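Local coordinates for hypothetical protein BP2299 (Bordetella pertussis Tohama I, PDB 2FQP) that is of unknown function but binds a zinc ion inside a cupin-type double-stranded beta-helix, at residues W33-M38 / G74-V79; T47-L52 / I80-T85. One frame throughout, in Å; residues are numbered along the deposited sequence.

Interaction 1. Residues W33-M38 / G74-V79; sequences WHRHSM and GVEHNV. With ZN (zinc ion), chain E.
His34, His36 and His77 converge through their NE2 atoms on one zinc ion, two from 33-38 and one from 74-79. His34 NE2 and His36 NE2 each lie 2.0 Å from the zinc, His77 NE2 2.3 Å. In His34 and His77, CG stands between the backbone N and the carbonyl carbon (chi1 60° and 62°). His34 ND1 is hydrogen-bonded to Gly32 O, a second-shell bond that, with the zinc bond, holds the ring's rotation. Val79 CG2 and Val75 CG1 sandwich the His77 ring, each over the centre of a face. The backbones pair antiparallel: His34 and His77 exchange both N-H...O bonds, His36 N gives one of 2.8 Å to Val75 O, and Gly74 N bonds His36 O. Buried Asn78 ND2 is satisfied by Glu53 OE1 and Glu30 OE1. Trp33 NE1 to Glu76 OE1 is 3.2 Å and nearly straight (173°), in the ring plane and on the anti side of the carboxylate. Arg35 NE and Glu76 OE2 make a long salt bridge of 3.8 Å. His77 CA lies 3.9 Å from the centroid of the Trp33 six-membered ring, a CH-pi contact. Three NE2 donors and three waters make the zinc six-coordinate; the water positions are where a ligand might bind, as in metal-binding cupins.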
ATOM      1  N   TRP A  33      12.481  16.023  -9.842  1.00 11.51           N
ATOM      2  CA  TRP A  33      12.587  15.046 -10.906  1.00 11.71           C
ATOM      3  C   TRP A  33      13.375  13.835 -10.417  1.00 12.84           C
ATOM      4  O   TRP A  33      14.362  13.969  -9.724  1.00 13.56           O
ATOM      5  CB  TRP A  33      13.295  15.647 -12.110  1.00 12.22           C
ATOM      6  CG  TRP A  33      13.040  14.902 -13.383  1.00 15.68           C
ATOM      7  CD1 TRP A  33      13.765  13.862 -13.895  1.00 21.93           C
ATOM      8  CD2 TRP A  33      11.983  15.156 -14.314  1.00 15.47           C
ATOM      9  NE1 TRP A  33      13.218  13.445 -15.098  1.00 16.73           N
ATOM     10  CE2 TRP A  33      12.140  14.246 -15.386  1.00 19.14           C
ATOM     11  CE3 TRP A  33      10.952  16.087 -14.368  1.00 18.91           C
ATOM     12  CZ2 TRP A  33      11.268  14.213 -16.465  1.00 23.06           C
ATOM     13  CZ3 TRP A  33      10.079  16.054 -15.480  1.00 18.13           C
ATOM     14  CH2 TRP A  33      10.251  15.126 -16.488  1.00 16.70           C
ATOM     15  N   HIS A  34      12.963  12.668 -10.859  1.00 12.98           N
ATOM     16  CA  HIS A  34      13.624  11.411 -10.554  1.00 13.05           C
ATOM     17  C   HIS A  34      13.287  10.364 -11.629  1.00 14.02           C
ATOM     18  O   HIS A  34      12.314  10.510 -12.387  1.00 13.02           O
ATOM     19  CB  HIS A  34      13.225  10.922  -9.152  1.00 14.74           C
ATOM     20  CG  HIS A  34      11.760  10.695  -8.975  1.00 12.02           C
ATOM     21  ND1 HIS A  34      10.882  11.743  -8.800  1.00 10.30           N
ATOM     22  CD2 HIS A  34      11.011   9.562  -8.944  1.00 16.01           C
ATOM     23  CE1 HIS A  34       9.654  11.262  -8.645  1.00 12.18           C
ATOM     24  NE2 HIS A  34       9.707   9.945  -8.712  1.00 11.84           N
ATOM     25  N   ARG A  35      14.084   9.304 -11.673  1.00 14.39           N
ATOM     26  CA  ARG A  35      13.856   8.190 -12.576  1.00 16.79           C
ATOM     27  C   ARG A  35      13.583   6.951 -11.718  1.00 16.83           C
ATOM     28  O   ARG A  35      14.365   6.662 -10.830  1.00 17.55           O
ATOM     29  CB  ARG A  35      15.083   7.906 -13.435  1.00 16.94           C
ATOM     30  CG  ARG A  35      14.900   6.716 -14.378  1.00 23.77           C
ATOM     31  CD  ARG A  35      16.121   6.465 -15.274  1.00 22.08           C
ATOM     32  NE  ARG A  35      15.771   5.613 -16.409  1.00 30.74           N
ATOM     33  CZ  ARG A  35      15.572   4.298 -16.350  1.00 34.65           C
ATOM     34  NH1 ARG A  35      15.685   3.644 -15.200  1.00 31.45           N
ATOM     35  NH2 ARG A  35      15.254   3.627 -17.465  1.00 36.96           N
ATOM     36  N   HIS A  36      12.534   6.207 -12.024  1.00 14.39           N
ATOM     37  CA  HIS A  36      12.259   4.970 -11.302  1.00 12.71           C
ATOM     38  C   HIS A  36      13.095   3.857 -11.858  1.00 15.36           C
ATOM     39  O   HIS A  36      12.936   3.504 -13.017  1.00 12.53           O
ATOM     40  CB  HIS A  36      10.801   4.612 -11.408  1.00 16.25           C
ATOM     41  CG  HIS A  36       9.970   5.425 -10.497  1.00 10.51           C
ATOM     42  ND1 HIS A  36       9.765   5.071  -9.181  1.00 12.26           N
ATOM     43  CD2 HIS A  36       9.387   6.635 -10.669  1.00 16.95           C
ATOM     44  CE1 HIS A  36       9.062   6.023  -8.591  1.00 16.50           C
ATOM     45  NE2 HIS A  36       8.816   6.978  -9.477  1.00 13.75           N
ATOM     46  N   SER A  37      13.942   3.286 -10.998  1.00 14.04           N
ATOM     47  CA  SER A  37      14.864   2.200 -11.402  1.00 17.72           C
ATOM     48  C   SER A  37      14.261   0.796 -11.257  1.00 15.33           C
ATOM     49  O   SER A  37      14.837  -0.205 -11.737  1.00 12.47           O
ATOM     50  CB  SER A  37      16.160   2.307 -10.583  1.00 18.18           C
ATOM     51  OG  SER A  37      15.908   2.000  -9.236  1.00 20.72           O
HETATM   52  N   MSE A  38      13.052   0.736 -10.696  1.00 11.58           N
HETATM   53  CA  MSE A  38      12.331  -0.522 -10.488  1.00 13.02           C
HETATM   54  C   MSE A  38      10.868  -0.427 -10.802  1.00 12.93           C
HETATM   55  O   MSE A  38      10.268   0.637 -10.634  1.00  9.62           O
HETATM   56  CB  MSE A  38      12.487  -0.915  -9.026  1.00 11.48           C
HETATM   57  CG  MSE A  38      13.862  -1.394  -8.709  1.00 14.03           C
HETATM   58 SE   MSE A  38      14.013  -1.601  -6.762  1.00 18.84          SE
HETATM   59  CE  MSE A  38      14.671   0.162  -6.335  1.00 18.24           C
ATOM     60  N   GLY A  74      11.438   2.815 -15.338  1.00 14.54           N
ATOM     61  CA  GLY A  74      11.814   3.763 -16.380  1.00 15.46           C
ATOM     62  C   GLY A  74      11.025   5.060 -16.367  1.00 14.03           C
ATOM     63  O   GLY A  74      11.380   5.998 -17.050  1.00 14.14           O
ATOM     64  N   VAL A  75       9.971   5.130 -15.560  1.00 13.75           N
ATOM     65  CA  VAL A  75       9.226   6.373 -15.394  1.00 13.49           C
ATOM     66  C   VAL A  75      10.163   7.492 -14.982  1.00 13.16           C
ATOM     67  O   VAL A  75      10.972   7.329 -14.085  1.00 14.86           O
ATOM     68  CB  VAL A  75       8.087   6.191 -14.339  1.00 14.66           C
ATOM     69  CG1 VAL A  75       7.470   7.506 -13.979  1.00 17.17           C
ATOM     70  CG2 VAL A  75       7.049   5.213 -14.891  1.00 13.09           C
ATOM     71  N   GLU A  76      10.063   8.612 -15.673  1.00 13.48           N
ATOM     72  CA  GLU A  76      10.813   9.843 -15.331  1.00 15.79           C
ATOM     73  C   GLU A  76       9.795  10.913 -15.147  1.00 15.38           C
ATOM     74  O   GLU A  76       8.994  11.166 -16.040  1.00 15.99           O
ATOM     75  CB  GLU A  76      11.789  10.251 -16.427  1.00 14.71           C
ATOM     76  CG  GLU A  76      12.913   9.264 -16.654  1.00 24.31           C
ATOM     77  CD  GLU A  76      14.222   9.932 -17.133  1.00 24.71           C
ATOM     78  OE1 GLU A  76      14.373  11.194 -17.081  1.00 26.63           O
ATOM     79  OE2 GLU A  76      15.104   9.162 -17.558  1.00 34.04           O
ATOM     80  N   HIS A  77       9.779  11.524 -13.969  1.00 13.17           N
ATOM     81  CA  HIS A  77       8.825  12.581 -13.684  1.00 12.83           C
ATOM     82  C   HIS A  77       9.120  13.366 -12.409  1.00 11.85           C
ATOM     83  O   HIS A  77      10.006  13.017 -11.646  1.00 12.28           O
ATOM     84  CB  HIS A  77       7.408  11.991 -13.574  1.00 16.50           C
ATOM     85  CG  HIS A  77       7.232  11.002 -12.462  1.00 13.73           C
ATOM     86  ND1 HIS A  77       6.063  10.282 -12.315  1.00 11.97           N
ATOM     87  CD2 HIS A  77       8.049  10.598 -11.463  1.00 17.22           C
ATOM     88  CE1 HIS A  77       6.154   9.502 -11.256  1.00 19.84           C
ATOM     89  NE2 HIS A  77       7.350   9.659 -10.723  1.00 23.06           N
ATOM     90  N   ASN A  78       8.346  14.436 -12.233  1.00  9.37           N
ATOM     91  CA  ASN A  78       8.260  15.207 -11.036  1.00  9.43           C
ATOM     92  C   ASN A  78       6.803  15.078 -10.585  1.00 11.88           C
ATOM     93  O   ASN A  78       5.891  15.144 -11.388  1.00 11.35           O
ATOM     94  CB  ASN A  78       8.631  16.673 -11.236  1.00 11.12           C
ATOM     95  CG  ASN A  78       8.481  17.498  -9.937  1.00 14.23           C
ATOM     96  OD1 ASN A  78       8.822  17.018  -8.874  1.00 14.72           O
ATOM     97  ND2 ASN A  78       7.925  18.726 -10.045  1.00 15.57           N
ATOM     98  N   VAL A  79       6.585  14.872  -9.297  1.00 10.58           N
ATOM     99  CA  VAL A  79       5.243  14.701  -8.808  1.00 10.22           C
ATOM    100  C   VAL A  79       4.956  15.788  -7.796  1.00  9.86           C
ATOM    101  O   VAL A  79       5.726  15.968  -6.899  1.00 11.77           O
ATOM    102  CB  VAL A  79       5.097  13.353  -8.066  1.00  9.87           C
ATOM    103  CG1 VAL A  79       3.709  13.188  -7.481  1.00  9.66           C
ATOM    104  CG2 VAL A  79       5.371  12.211  -9.011  1.00 11.27           C
TER
HETATM  105 ZN    ZN E 100       8.083   8.743  -8.758  1.00 22.09          ZN
HETATM  106  O   HOH W   1       8.489   8.311  -6.441  1.00 31.37           O
HETATM  107  O   HOH W   2       7.169  10.208  -7.290  1.00 21.41           O
HETATM  108  O   HOH W   3       6.367   7.921  -8.036  1.00 16.44           O

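Interaction 2. Residues T47-L52 / I80-T85; sequences TGPLLL and INPSDT
Leu51 and Ile80 form an antiparallel hydrogen-bonded pair whose two backbone bonds are the direct polar link here. Leu51 N reaches Ile80 O at 2.8 Å, almost straight (176°), and Ile80 N answers to Leu51 O at 2.9 Å. A second polar link runs through one water, which donates to Pro49 O and to Asn81 OD1 and accepts from Ser83 OG at 2.7 Å; its distance to Pro49 O is doubtfully short. Asn81 OD1 also takes Ser83 N, above its carbonyl plane, closing an Asx turn, while Asn81 ND2 bonds Thr85 O at 2.9 Å with the acceptor in the amide plane, and also Pro26 O. Apolar and van der Waals contacts accompany these bonds. The two proline rings cross obliquely, Pro49 CG to Pro82 CG 4.0 Å, and Pro82 CD rests against Pro49 O. The CB atoms of Leu51 and Ile80 meet at 4.0 Å on a shared face of the sheet. Ser83 OG, anti to its carbonyl carbon (chi1 -67°), is 3.7 Å from Pro49 CG. Thus the pairing of strand 76-80 with strand 48-54 gives way to the turn leading to strand 87-94; Leu50 touches Phe87 and Phe89 of that strand, and strand 57-63 flanks 48-54 on its other edge.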
ATOM      1  N   THR A  47      -7.022  10.465  -0.541  1.00 11.33           N
ATOM      2  CA  THR A  47      -7.777  10.622  -1.794  1.00 12.59           C
ATOM      3  C   THR A  47      -7.583  12.047  -2.254  1.00 12.59           C
ATOM      4  O   THR A  47      -7.840  13.007  -1.487  1.00 11.63           O
ATOM      5  CB  THR A  47      -9.246  10.325  -1.572  1.00 14.90           C
ATOM      6  OG1 THR A  47      -9.373   8.949  -1.188  1.00 13.56           O
ATOM      7  CG2 THR A  47     -10.087  10.621  -2.833  1.00 18.71           C
ATOM      8  N   GLY A  48      -7.126  12.215  -3.478  1.00  8.91           N
ATOM      9  CA  GLY A  48      -6.877  13.559  -3.983  1.00 12.93           C
ATOM     10  C   GLY A  48      -6.102  13.563  -5.268  1.00 12.89           C
ATOM     11  O   GLY A  48      -5.588  12.509  -5.665  1.00 14.32           O
ATOM     12  N   PRO A  49      -6.005  14.737  -5.915  1.00 12.94           N
ATOM     13  CA  PRO A  49      -5.252  14.871  -7.169  1.00 13.04           C
ATOM     14  C   PRO A  49      -3.728  14.911  -6.920  1.00 13.81           C
ATOM     15  O   PRO A  49      -3.256  15.404  -5.874  1.00 13.02           O
ATOM     16  CB  PRO A  49      -5.750  16.221  -7.717  1.00 14.04           C
ATOM     17  CG  PRO A  49      -6.019  17.027  -6.497  1.00 15.25           C
ATOM     18  CD  PRO A  49      -6.623  16.011  -5.511  1.00 14.32           C
ATOM     19  N   LEU A  50      -2.969  14.381  -7.874  1.00 12.91           N
ATOM     20  CA  LEU A  50      -1.555  14.644  -7.969  1.00 13.77           C
ATOM     21  C   LEU A  50      -1.319  15.235  -9.336  1.00 16.48           C
ATOM     22  O   LEU A  50      -2.062  14.931 -10.276  1.00 13.49           O
ATOM     23  CB  LEU A  50      -0.721  13.371  -7.814  1.00 15.58           C
ATOM     24  CG  LEU A  50      -0.567  12.825  -6.385  1.00 15.36           C
ATOM     25  CD1 LEU A  50       0.383  11.686  -6.450  1.00 16.99           C
ATOM     26  CD2 LEU A  50      -0.131  13.845  -5.375  1.00 17.81           C
ATOM     27  N   LEU A  51      -0.301  16.091  -9.434  1.00 12.82           N
ATOM     28  CA  LEU A  51       0.041  16.708 -10.693  1.00 15.48           C
ATOM     29  C   LEU A  51       1.325  16.032 -11.126  1.00 14.10           C
ATOM     30  O   LEU A  51       2.319  16.065 -10.389  1.00 14.23           O
ATOM     31  CB  LEU A  51       0.216  18.215 -10.510  1.00 13.72           C
ATOM     32  CG  LEU A  51       0.661  19.015 -11.735  1.00 18.46           C
ATOM     33  CD1 LEU A  51      -0.286  18.801 -12.881  1.00 23.70           C
ATOM     34  CD2 LEU A  51       0.730  20.493 -11.389  1.00 25.99           C
ATOM     35  N   LEU A  52       1.291  15.378 -12.277  1.00 12.15           N
ATOM     36  CA  LEU A  52       2.453  14.621 -12.763  1.00 12.51           C
ATOM     37  C   LEU A  52       3.086  15.338 -13.937  1.00 12.58           C
ATOM     38  O   LEU A  52       2.433  15.578 -14.960  1.00 11.16           O
ATOM     39  CB  LEU A  52       2.063  13.209 -13.164  1.00 14.73           C
ATOM     40  CG  LEU A  52       1.270  12.401 -12.145  1.00 20.52           C
ATOM     41  CD1 LEU A  52       0.670  11.151 -12.806  1.00 28.21           C
ATOM     42  CD2 LEU A  52       2.168  12.057 -10.984  1.00 24.43           C
ATOM     43  N   ILE A  80       3.815  16.428  -7.936  1.00 10.01           N
ATOM     44  CA  ILE A  80       3.441  17.590  -7.164  1.00 11.22           C
ATOM     45  C   ILE A  80       2.095  17.357  -6.497  1.00 10.21           C
ATOM     46  O   ILE A  80       1.165  16.815  -7.102  1.00 11.11           O
ATOM     47  CB  ILE A  80       3.342  18.861  -8.066  1.00 11.92           C
ATOM     48  CG1 ILE A  80       4.715  19.282  -8.593  1.00 17.79           C
ATOM     49  CG2 ILE A  80       2.734  20.056  -7.323  1.00 13.78           C
ATOM     50  CD1 ILE A  80       4.615  20.224  -9.791  1.00 15.12           C
ATOM     51  N   ASN A  81       1.973  17.794  -5.248  1.00 10.43           N
ATOM     52  CA  ASN A  81       0.713  17.826  -4.521  1.00 11.80           C
ATOM     53  C   ASN A  81       0.097  19.235  -4.665  1.00 12.57           C
ATOM     54  O   ASN A  81       0.547  20.164  -3.993  1.00 12.80           O
ATOM     55  CB  ASN A  81       0.962  17.563  -3.039  1.00 13.28           C
ATOM     56  CG  ASN A  81      -0.271  17.706  -2.210  1.00  6.78           C
ATOM     57  OD1 ASN A  81      -1.403  17.631  -2.716  1.00 10.92           O
ATOM     58  ND2 ASN A  81      -0.078  17.897  -0.897  1.00  9.12           N
ATOM     59  N   PRO A  82      -0.925  19.380  -5.512  1.00 12.70           N
ATOM     60  CA  PRO A  82      -1.456  20.720  -5.780  1.00 13.57           C
ATOM     61  C   PRO A  82      -2.480  21.199  -4.736  1.00 17.75           C
ATOM     62  O   PRO A  82      -3.043  22.293  -4.876  1.00 19.34           O
ATOM     63  CB  PRO A  82      -2.146  20.528  -7.115  1.00 15.93           C
ATOM     64  CG  PRO A  82      -2.699  19.133  -7.040  1.00 16.33           C
ATOM     65  CD  PRO A  82      -1.642  18.338  -6.298  1.00 10.95           C
ATOM     66  N   SER A  83      -2.730  20.391  -3.716  1.00 16.19           N
ATOM     67  CA  SER A  83      -3.772  20.674  -2.742  1.00 14.63           C
ATOM     68  C   SER A  83      -3.244  21.463  -1.544  1.00 15.48           C
ATOM     69  O   SER A  83      -2.054  21.630  -1.370  1.00 15.47           O
ATOM     70  CB  SER A  83      -4.422  19.382  -2.263  1.00 16.31           C
ATOM     71  OG  SER A  83      -5.137  18.761  -3.319  1.00 18.59           O
ATOM     72  N   ASP A  84      -4.183  21.901  -0.697  1.00 17.06           N
ATOM     73  CA  ASP A  84      -3.900  22.716   0.467  1.00 18.21           C
ATOM     74  C   ASP A  84      -3.635  21.884   1.727  1.00 18.08           C
ATOM     75  O   ASP A  84      -3.491  22.447   2.817  1.00 16.85           O
ATOM     76  CB  ASP A  84      -5.095  23.630   0.748  1.00 19.25           C
ATOM     77  CG  ASP A  84      -5.259  24.723  -0.303  1.00 32.05           C
ATOM     78  OD1 ASP A  84      -4.232  25.212  -0.834  1.00 44.05           O
ATOM     79  OD2 ASP A  84      -6.423  25.100  -0.580  1.00 47.60           O
ATOM     80  N   THR A  85      -3.600  20.558   1.572  1.00 14.54           N
ATOM     81  CA  THR A  85      -3.429  19.645   2.647  1.00 14.87           C
ATOM     82  C   THR A  85      -2.423  18.581   2.237  1.00 16.60           C
ATOM     83  O   THR A  85      -2.161  18.373   1.040  1.00 17.14           O
ATOM     84  CB  THR A  85      -4.772  18.938   2.982  1.00 17.76           C
ATOM     85  OG1 THR A  85      -5.342  18.389   1.778  1.00 19.71           O
ATOM     86  CG2 THR A  85      -5.738  19.931   3.605  1.00 19.34           C
TER
HETATM   87  O   HOH W   4      -3.801  16.424  -3.632  1.00 15.77           O

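Overall arrangement
Both contacts belong to the four-stranded antiparallel sheet, ordered 34-35, 76-80, 48-54, 57-63, and their centres lie about 17 Å apart. Strand 76-80 is common to them: interaction 1 pairs its first residues, Glu76 and His77, with 34-35, and interaction 2 takes its last residue and the loop beyond to pair with 48-54. Along the chain the segments alternate, 33-38, 47-52, 74-79, 80-85, so the two contacts interlock. They meet directly where Val79 packs its CG1 3.8 Å from Leu50 CD1 and its CG2 3.8 Å from Leu52 CD2. The double-stranded beta-helix fold thus brings both into one sheet, the metal site toward one end of strand 76-80 and the turn into 87-94 at the other.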